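Local coordinates for protein bacteriocin (Pseudomonas syringae pv. tomato, PDB 4FZL) that kills competing bacteria by degrading lipid II, the peptidoglycan precursor, probably as a metal-dependent phosphatase of the colicin M family, at residues D33-Q38 with S214-V219; T96-L101 with R205-E210; S137-G142 with G174-N179. All blocks are in the same frame, centred on the assembly; numbering follows the deposited sequence.

Interaction 1 of 3, residues D33-Q38 with S214-V219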
loop_
_atom_site.group_PDB
_atom_site.type_symbol
_atom_site.label_atom_id
_atom_site.label_comp_id
_atom_site.label_asym_id
_atom_site.label_seq_id
_atom_site.Cartn_x
_atom_site.Cartn_y
_atom_site.Cartn_z
ATOM N N ASP A 33 5.519 25.172 -3.809
ATOM C CA ASP A 33 4.296 25.689 -4.461
ATOM C C ASP A 33 3.100 25.619 -3.562
ATOM O O ASP A 33 1.951 25.814 -4.011
ATOM C CB ASP A 33 4.033 25.014 -5.822
ATOM C CG ASP A 33 3.524 23.598 -5.717
ATOM O OD1 ASP A 33 3.462 23.039 -4.594
ATOM O OD2 ASP A 33 3.136 23.036 -6.781
ATOM N N SER A 34 3.329 25.393 -2.271
ATOM C CA SER A 34 2.184 25.307 -1.300
ATOM C C SER A 34 1.098 24.284 -1.691
ATOM O O SER A 34 -0.122 24.558 -1.581
ATOM C CB SER A 34 1.544 26.674 -0.945
ATOM O OG SER A 34 2.538 27.498 -0.492
ATOM N N PHE A 35 1.581 23.064 -1.970
ATOM C CA PHE A 35 0.719 21.980 -2.462
ATOM C C PHE A 35 -0.156 22.502 -3.578
ATOM O O PHE A 35 -1.365 22.426 -3.540
ATOM C CB PHE A 35 -0.116 21.303 -1.356
ATOM C CG PHE A 35 -0.682 20.003 -1.793
ATOM C CD1 PHE A 35 0.156 18.955 -2.153
ATOM C CD2 PHE A 35 -2.024 19.814 -1.891
ATOM C CE1 PHE A 35 -0.360 17.750 -2.616
ATOM C CE2 PHE A 35 -2.523 18.627 -2.336
ATOM C CZ PHE A 35 -1.699 17.583 -2.692
ATOM N N GLY A 36 0.512 23.106 -4.538
ATOM C CA GLY A 36 -0.101 23.652 -5.729
ATOM C C GLY A 36 -0.188 22.707 -6.907
ATOM O O GLY A 36 -0.218 21.480 -6.730
ATOM N N ILE A 37 -0.262 23.293 -8.110
ATOM C CA ILE A 37 -0.469 22.483 -9.343
ATOM C C ILE A 37 0.611 21.431 -9.549
ATOM O O ILE A 37 0.263 20.271 -9.757
ATOM C CB ILE A 37 -0.613 23.358 -10.620
ATOM C CG1 ILE A 37 -1.887 24.194 -10.495
ATOM C CG2 ILE A 37 -0.558 22.524 -11.904
ATOM C CD1 ILE A 37 -1.960 25.323 -11.547
ATOM N N GLN A 38 1.888 21.830 -9.542
ATOM C CA GLN A 38 2.910 20.863 -9.772
ATOM C C GLN A 38 2.887 19.716 -8.759
ATOM O O GLN A 38 3.058 18.555 -9.131
ATOM C CB GLN A 38 4.275 21.495 -9.792
ATOM C CG GLN A 38 4.478 22.344 -10.988
ATOM C CD GLN A 38 5.340 21.691 -12.075
ATOM O OE1 GLN A 38 5.359 20.448 -12.297
ATOM N NE2 GLN A 38 6.084 22.542 -12.738
ATOM N N SER A 214 0.795 20.181 7.387
ATOM C CA SER A 214 0.127 21.464 7.500
ATOM C C SER A 214 -0.639 21.870 6.193
ATOM O O SER A 214 -1.776 22.346 6.195
ATOM C CB SER A 214 1.122 22.568 7.900
ATOM O OG SER A 214 0.464 23.825 7.919
ATOM N N LEU A 215 0.048 21.692 5.087
ATOM C CA LEU A 215 -0.491 22.050 3.752
ATOM C C LEU A 215 -1.717 21.188 3.408
ATOM O O LEU A 215 -2.702 21.631 2.850
ATOM C CB LEU A 215 0.590 21.859 2.682
ATOM C CG LEU A 215 1.718 22.913 2.653
ATOM C CD1 LEU A 215 2.803 22.489 1.692
ATOM C CD2 LEU A 215 1.085 24.331 2.366
ATOM N N LEU A 216 -1.669 19.943 3.794
ATOM C CA LEU A 216 -2.741 19.039 3.425
ATOM C C LEU A 216 -3.929 19.137 4.423
ATOM O O LEU A 216 -5.040 18.664 4.184
ATOM C CB LEU A 216 -2.210 17.624 3.416
ATOM C CG LEU A 216 -2.045 16.938 2.120
ATOM C CD1 LEU A 216 -1.703 17.831 0.967
ATOM C CD2 LEU A 216 -0.976 15.955 2.459
ATOM N N SER A 217 -3.692 19.774 5.559
ATOM C CA SER A 217 -4.748 19.876 6.578
ATOM C C SER A 217 -5.909 20.717 6.002
ATOM O O SER A 217 -7.021 20.634 6.479
ATOM C CB SER A 217 -4.211 20.534 7.846
ATOM O OG SER A 217 -3.860 21.908 7.601
ATOM N N ALA A 218 -5.595 21.541 4.992
ATOM C CA ALA A 218 -6.537 22.469 4.347
ATOM C C ALA A 218 -7.327 21.799 3.207
ATOM O O ALA A 218 -8.303 22.326 2.706
ATOM C CB ALA A 218 -5.750 23.650 3.796
ATOM N N VAL A 219 -6.909 20.617 2.819
ATOM C CA VAL A 219 -7.468 19.954 1.654
ATOM C C VAL A 219 -8.543 18.931 2.075
ATOM O O VAL A 219 -8.343 18.177 3.056
ATOM C CB VAL A 219 -6.327 19.283 0.890
ATOM C CG1 VAL A 219 -6.855 18.418 -0.242
ATOM C CG2 VAL A 219 -5.399 20.400 0.443
#

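Interaction 2 of 3, residues T96-L101 with R205-E210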
loop_
_atom_site.group_PDB
_atom_site.type_symbol
_atom_site.label_atom_id
_atom_site.label_comp_id
_atom_site.label_asym_id
_atom_site.label_seq_id
_atom_site.Cartn_x
_atom_site.Cartn_y
_atom_site.Cartn_z
ATOM N N THR A 96 3.324 3.179 -3.652
ATOM C CA THR A 96 2.071 2.719 -3.039
ATOM C C THR A 96 1.546 3.661 -1.924
ATOM O O THR A 96 0.360 4.028 -1.929
ATOM C CB THR A 96 2.172 1.268 -2.600
ATOM O OG1 THR A 96 1.982 0.443 -3.729
ATOM C CG2 THR A 96 1.049 0.897 -1.549
ATOM N N PRO A 97 2.418 4.109 -0.992
ATOM C CA PRO A 97 1.815 4.984 0.054
ATOM C C PRO A 97 1.311 6.306 -0.562
ATOM O O PRO A 97 0.403 6.921 -0.054
ATOM C CB PRO A 97 2.950 5.241 1.047
ATOM C CG PRO A 97 4.091 4.456 0.557
ATOM C CD PRO A 97 3.756 3.639 -0.639
ATOM N N PHE A 98 1.968 6.771 -1.639
ATOM C CA PHE A 98 1.495 7.978 -2.317
ATOM C C PHE A 98 0.177 7.742 -3.021
ATOM O O PHE A 98 -0.679 8.625 -3.149
ATOM C CB PHE A 98 2.520 8.484 -3.310
ATOM C CG PHE A 98 3.764 9.007 -2.650
ATOM C CD1 PHE A 98 3.814 10.272 -2.118
ATOM C CD2 PHE A 98 4.882 8.194 -2.536
ATOM C CE1 PHE A 98 5.008 10.743 -1.508
ATOM C CE2 PHE A 98 6.060 8.650 -1.920
ATOM C CZ PHE A 98 6.098 9.925 -1.377
ATOM N N HIS A 99 0.029 6.549 -3.567
ATOM C CA HIS A 99 -1.235 6.186 -4.226
ATOM C C HIS A 99 -2.366 6.192 -3.189
ATOM O O HIS A 99 -3.434 6.734 -3.446
ATOM C CB HIS A 99 -1.045 4.776 -4.940
ATOM C CG HIS A 99 -2.195 4.363 -5.791
ATOM N ND1 HIS A 99 -2.145 3.264 -6.574
ATOM C CD2 HIS A 99 -3.394 4.986 -6.077
ATOM C CE1 HIS A 99 -3.266 3.141 -7.291
ATOM N NE2 HIS A 99 -4.039 4.196 -7.018
ATOM N N ALA A 100 -2.132 5.612 -2.022
ATOM C CA ALA A 100 -3.116 5.611 -0.946
ATOM C C ALA A 100 -3.394 7.048 -0.500
ATOM O O ALA A 100 -4.563 7.390 -0.110
ATOM C CB ALA A 100 -2.677 4.707 0.197
ATOM N N LEU A 101 -2.333 7.850 -0.409
ATOM C CA LEU A 101 -2.510 9.254 -0.000
ATOM C C LEU A 101 -3.429 10.020 -1.022
ATOM O O LEU A 101 -4.404 10.718 -0.701
ATOM C CB LEU A 101 -1.150 9.973 0.111
ATOM C CG LEU A 101 -1.173 11.476 0.385
ATOM C CD1 LEU A 101 -1.635 11.591 1.820
ATOM C CD2 LEU A 101 0.269 11.941 0.239
ATOM N N ARG A 205 1.173 12.272 9.873
ATOM C CA ARG A 205 2.179 13.303 10.189
ATOM C C ARG A 205 3.575 12.784 10.302
ATOM O O ARG A 205 4.538 13.475 9.911
ATOM C CB ARG A 205 1.802 13.958 11.519
ATOM C CG ARG A 205 2.848 14.780 12.244
ATOM C CD ARG A 205 3.263 15.965 11.404
ATOM N NE ARG A 205 4.249 16.755 12.102
ATOM C CZ ARG A 205 5.523 16.436 12.195
ATOM N NH1 ARG A 205 5.984 15.358 11.567
ATOM N NH2 ARG A 205 6.321 17.214 12.941
ATOM N N GLY A 206 3.737 11.605 10.905
ATOM C CA GLY A 206 5.111 11.149 10.991
ATOM C C GLY A 206 5.820 10.977 9.677
ATOM O O GLY A 206 7.016 11.256 9.556
ATOM N N TRP A 207 5.090 10.424 8.723
ATOM C CA TRP A 207 5.630 10.164 7.421
ATOM C C TRP A 207 5.746 11.450 6.645
ATOM O O TRP A 207 6.799 11.751 6.036
ATOM C CB TRP A 207 4.734 9.123 6.728
ATOM C CG TRP A 207 4.960 8.953 5.307
ATOM C CD1 TRP A 207 6.168 8.706 4.666
ATOM C CD2 TRP A 207 3.951 8.972 4.232
ATOM N NE1 TRP A 207 5.984 8.584 3.321
ATOM C CE2 TRP A 207 4.681 8.721 2.990
ATOM C CE3 TRP A 207 2.586 9.130 4.179
ATOM C CZ2 TRP A 207 4.049 8.685 1.734
ATOM C CZ3 TRP A 207 1.947 9.036 2.942
ATOM C CH2 TRP A 207 2.671 8.868 1.735
ATOM N N LEU A 208 4.629 12.191 6.610
ATOM C CA LEU A 208 4.582 13.383 5.717
ATOM C C LEU A 208 5.433 14.576 6.190
ATOM O O LEU A 208 6.009 15.334 5.361
ATOM C CB LEU A 208 3.165 13.875 5.500
ATOM C CG LEU A 208 2.282 12.835 4.824
ATOM C CD1 LEU A 208 0.869 13.364 4.753
ATOM C CD2 LEU A 208 2.866 12.540 3.461
ATOM N N GLY A 209 5.628 14.685 7.484
ATOM C CA GLY A 209 6.428 15.763 8.027
ATOM C C GLY A 209 5.559 16.981 8.345
ATOM O O GLY A 209 4.381 17.068 7.970
ATOM N N GLU A 210 6.163 17.962 9.028
ATOM C CA GLU A 210 5.406 19.095 9.548
ATOM C C GLU A 210 4.757 19.973 8.496
ATOM O O GLU A 210 3.562 20.243 8.505
ATOM C CB GLU A 210 6.298 19.945 10.499
ATOM C CG GLU A 210 5.677 21.236 10.967
ATOM C CD GLU A 210 5.854 22.391 9.969
ATOM O OE1 GLU A 210 6.952 22.518 9.334
ATOM O OE2 GLU A 210 4.899 23.201 9.838
#

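Interaction 3 of 3, residues S137-G142 with G174-N179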
loop_
_atom_site.group_PDB
_atom_site.type_symbol
_atom_site.label_atom_id
_atom_site.label_comp_id
_atom_site.label_asym_id
_atom_site.label_seq_id
_atom_site.Cartn_x
_atom_site.Cartn_y
_atom_site.Cartn_z
ATOM N N SER A 137 -3.079 -26.418 21.545
ATOM C CA SER A 137 -4.183 -26.751 22.443
ATOM C C SER A 137 -4.652 -28.210 22.229
ATOM O O SER A 137 -4.093 -28.939 21.364
ATOM C CB SER A 137 -5.339 -25.737 22.293
ATOM O OG SER A 137 -6.043 -25.883 21.070
ATOM N N ALA A 138 -5.597 -28.639 23.045
ATOM C CA ALA A 138 -6.151 -30.037 23.111
ATOM C C ALA A 138 -6.529 -30.544 21.735
ATOM O O ALA A 138 -7.557 -30.153 21.201
ATOM C CB ALA A 138 -7.361 -30.076 23.981
ATOM N N ARG A 139 -5.677 -31.393 21.159
ATOM C CA ARG A 139 -5.913 -31.934 19.820
ATOM C C ARG A 139 -5.792 -33.425 19.674
ATOM O O ARG A 139 -4.865 -34.027 20.213
ATOM C CB ARG A 139 -4.939 -31.330 18.838
ATOM C CG ARG A 139 -5.600 -30.297 17.998
ATOM C CD ARG A 139 -4.552 -29.578 17.211
ATOM N NE ARG A 139 -4.778 -28.144 17.386
ATOM C CZ ARG A 139 -5.765 -27.455 16.809
ATOM N NH1 ARG A 139 -6.624 -28.064 15.981
ATOM N NH2 ARG A 139 -5.883 -26.155 17.064
ATOM N N PRO A 140 -6.686 -34.019 18.860
ATOM C CA PRO A 140 -6.501 -35.429 18.553
ATOM C C PRO A 140 -5.238 -35.661 17.725
ATOM O O PRO A 140 -4.820 -34.778 16.966
ATOM C CB PRO A 140 -7.763 -35.787 17.752
ATOM C CG PRO A 140 -8.257 -34.497 17.169
ATOM C CD PRO A 140 -7.791 -33.399 18.088
ATOM N N VAL A 141 -4.632 -36.830 17.900
ATOM C CA VAL A 141 -3.661 -37.328 16.943
ATOM C C VAL A 141 -4.456 -37.461 15.648
ATOM O O VAL A 141 -5.672 -37.700 15.682
ATOM C CB VAL A 141 -3.096 -38.695 17.397
ATOM C CG1 VAL A 141 -2.273 -39.379 16.294
ATOM C CG2 VAL A 141 -2.277 -38.506 18.662
ATOM N N GLY A 142 -3.788 -37.275 14.517
ATOM C CA GLY A 142 -4.456 -37.216 13.230
ATOM C C GLY A 142 -4.696 -35.766 12.826
ATOM O O GLY A 142 -3.963 -34.859 13.239
ATOM N N GLY A 174 -6.623 -23.555 8.198
ATOM C CA GLY A 174 -6.173 -24.795 7.635
ATOM C C GLY A 174 -6.333 -25.943 8.585
ATOM O O GLY A 174 -7.204 -25.957 9.465
ATOM N N THR A 175 -5.502 -26.960 8.354
ATOM C CA THR A 175 -5.576 -28.201 9.104
ATOM C C THR A 175 -4.206 -28.506 9.716
ATOM O O THR A 175 -3.116 -28.158 9.152
ATOM C CB THR A 175 -6.108 -29.362 8.196
ATOM O OG1 THR A 175 -5.226 -29.581 7.106
ATOM C CG2 THR A 175 -7.550 -29.070 7.635
ATOM N N ILE A 176 -4.268 -29.177 10.850
ATOM C CA ILE A 176 -3.105 -29.617 11.581
ATOM C C ILE A 176 -3.129 -31.128 11.604
ATOM O O ILE A 176 -4.156 -31.716 11.909
ATOM C CB ILE A 176 -3.167 -29.119 13.012
ATOM C CG1 ILE A 176 -3.113 -27.605 13.042
ATOM C CG2 ILE A 176 -2.082 -29.764 13.872
ATOM C CD1 ILE A 176 -3.537 -27.050 14.353
ATOM N N ASP A 177 -1.992 -31.737 11.257
ATOM C CA ASP A 177 -1.797 -33.177 11.301
ATOM C C ASP A 177 -0.827 -33.363 12.441
ATOM O O ASP A 177 0.252 -32.771 12.432
ATOM C CB ASP A 177 -1.152 -33.742 10.009
ATOM C CG ASP A 177 -0.969 -35.260 10.082
ATOM O OD1 ASP A 177 -1.862 -35.947 10.626
ATOM O OD2 ASP A 177 0.071 -35.771 9.630
ATOM N N LYS A 178 -1.204 -34.183 13.416
ATOM C CA LYS A 178 -0.356 -34.434 14.570
ATOM C C LYS A 178 -0.176 -35.945 14.812
ATOM O O LYS A 178 -1.108 -36.713 14.589
ATOM C CB LYS A 178 -0.972 -33.795 15.817
ATOM C CG LYS A 178 -0.066 -33.872 17.035
ATOM C CD LYS A 178 -0.684 -33.264 18.285
ATOM C CE LYS A 178 -2.174 -33.527 18.354
ATOM N NZ LYS A 178 -2.788 -33.277 19.706
ATOM N N ASN A 179 1.037 -36.299 15.261
ATOM C CA ASN A 179 1.485 -37.632 15.757
ATOM C C ASN A 179 0.954 -38.079 17.113
ATOM O O ASN A 179 0.491 -37.263 17.911
ATOM C CB ASN A 179 3.010 -37.577 15.987
ATOM C CG ASN A 179 3.801 -38.158 14.869
ATOM O OD1 ASN A 179 3.254 -38.716 13.920
ATOM N ND2 ASN A 179 5.121 -38.046 14.979
HETATM O O HOH W 1 -2.210 -30.358 20.086
#

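Interaction 1 of 3, residues D33-Q38 with S214-V219
Leu-215, Leu-216 and Val-219, from helix 210-216 and the type I turn Leu-216 to Val-219, pack on Ser-34 and Phe-35 in the short link between helices 22-33 and 37-54. The contact is apolar, with no hydrogen bond across it. Ser-214 does not touch the link; its carbonyl accepts a bond from Ser-217 OG at 2.6 Å, within 214-219. Leu-215 comes next and straddles the link with its two methyls: CD2 rests on Ser-34 CA at 3.9 Å, while CD1 turns to the backbone N of Phe-35. Closer to the main chain, Leu-215 CB faces Phe-35 CB at 4.1 Å. Leu-216 makes the closest approach. Its CD1 sits almost squarely above the Phe-35 ring, 3.4 Å from the centroid and 8° off the normal, a CH-pi contact in which one methyl covers all six ring carbons. The leucine torsions, chi1 -109° and chi2 32°, lie away from the staggered values. The turn, with Val-219 N bonded to Leu-216 O at 3.0 Å, then brings Val-219 back, and its CG2 approaches Phe-35 CD2 at 4.1 Å with the side chains nearly perpendicular. On the other segment, Gly-36 N bonds to Asp-33 OD1 at 3.0 Å, from above the carboxylate plane, in an Asx motif that braces the link just before helix 37-54; the same oxygen pairs with Ser-39 OG. Phe-35 is thus a buried plug in a cluster of helices: Phe-26 of helix 22-33 and Leu-43 of helix 37-54 also touch it, and Met-105 of helix 96-106 packs against Phe-35, Leu-216 and Val-219 alike.

Interaction 2 of 3, residues T96-L101 with R205-E210
Trp-207 reaches from the short helix 205-208 to Pro-97, Phe-98 and Leu-101 on helix 96-106. Beyond CB, CG is set anti to the backbone N (chi1 167°), and from it the indole extends toward helix 96-106. One face of the indole is covered by its own neighbour, Leu-208, whose CD2 lies 3.5 Å above the plane and offset toward the rim. Farther out, the benzo carbons do the work. CZ2 touches Pro-97 CB at 3.7 Å and stands over the centre of the Phe-98 ring, 3.9 Å above its plane, giving an edge-to-face pair with planes at 62°. CH2, at the tip, comes to 3.5 Å from Pro-97 O and meets Leu-101 CD2 at 4.2 Å. Leu-101 CD2 also touches Leu-208 CD2, so Trp-207 and Leu-208 share one leucine methyl. Leu-163 of helix 159-165 adds to the surroundings of the indole. Pro-97 O accepts the helical bond from Leu-101 N, at 2.9 Å. The contact therefore relies on shape and on the attraction of an electropositive C-H edge for an aromatic face, without hydrogen bonds between the segments.

Interaction 3 of 3, residues S137-G142 with G174-N179
The pairing of Gly-142 with Lys-178 is an antiparallel, hydrogen-bonded bridge at the far end of the long sheet, where strand 142-153 begins and strand 167-178 finishes. Gly-142 N donates to Lys-178 O at 2.7 Å with a nearly straight angle of 171°, and Lys-178 N returns a bond to Gly-142 O at 2.8 Å. The latter carbonyl also takes a CA-H...O contact from Asp-177, CA to O 3.4 Å. Just before Gly-142, Val-141 lies against the chain leaving Lys-178, its CG2 3.1 Å from Asn-179 O. Earlier in the loop, Arg-139 folds back over the strand: Ile-176 CD1 is centred on one face of the guanidinium, 3.3 Å from Arg-139 CZ, with the side chains crossing at about a right angle. The guanidinium is tethered by NE to Ile-135 O, by NH2 to Val-134 O, and by NH1 to Ser-144 OG and Ser-145 O. Lys-178 leaves the strand extended and then bends, chi3 36° placing CE near the loop carbonyls. The end of this chain is modelled too close to Arg-139 O, so the bond of a water to Lys-178 NZ is doubtful; its bond to Ser-137 O does not depend on that atom. Asp-177, a magnesium-binding residue in a structure of this protein, has no metal bound here. Chemically, the start of strand 142-153 and the loop before it are joined to strand 167-178 by a reciprocal backbone pair and by a cation whose rim is gripped by oxygens while a methyl covers one face. Two of those oxygens belong to the last turn of helix 129-135, so the arginine's positive charge probably complements that helix end.

How the interactions relate
Interactions 1 and 2 belong to the same helical part of the molecule, and interaction 3 lies on the opposite side of the chain's centre, its centre about 57 Å and about 44 Å from theirs. The first two touch: Leu-216 CD2 packs on Leu-208 CD1 at 3.9 Å, and helices 205-208 and 210-216 follow each other in the chain. Helix 96-106 serves both, directly in interaction 2 and through Met-105 beside interaction 1. Interaction 2 is buried, interaction 1 only partly so, and both are apolar and centred on an aromatic ring. The surface contact of 137-142 with 174-179 instead combines strand pairing with a tethered guanidinium.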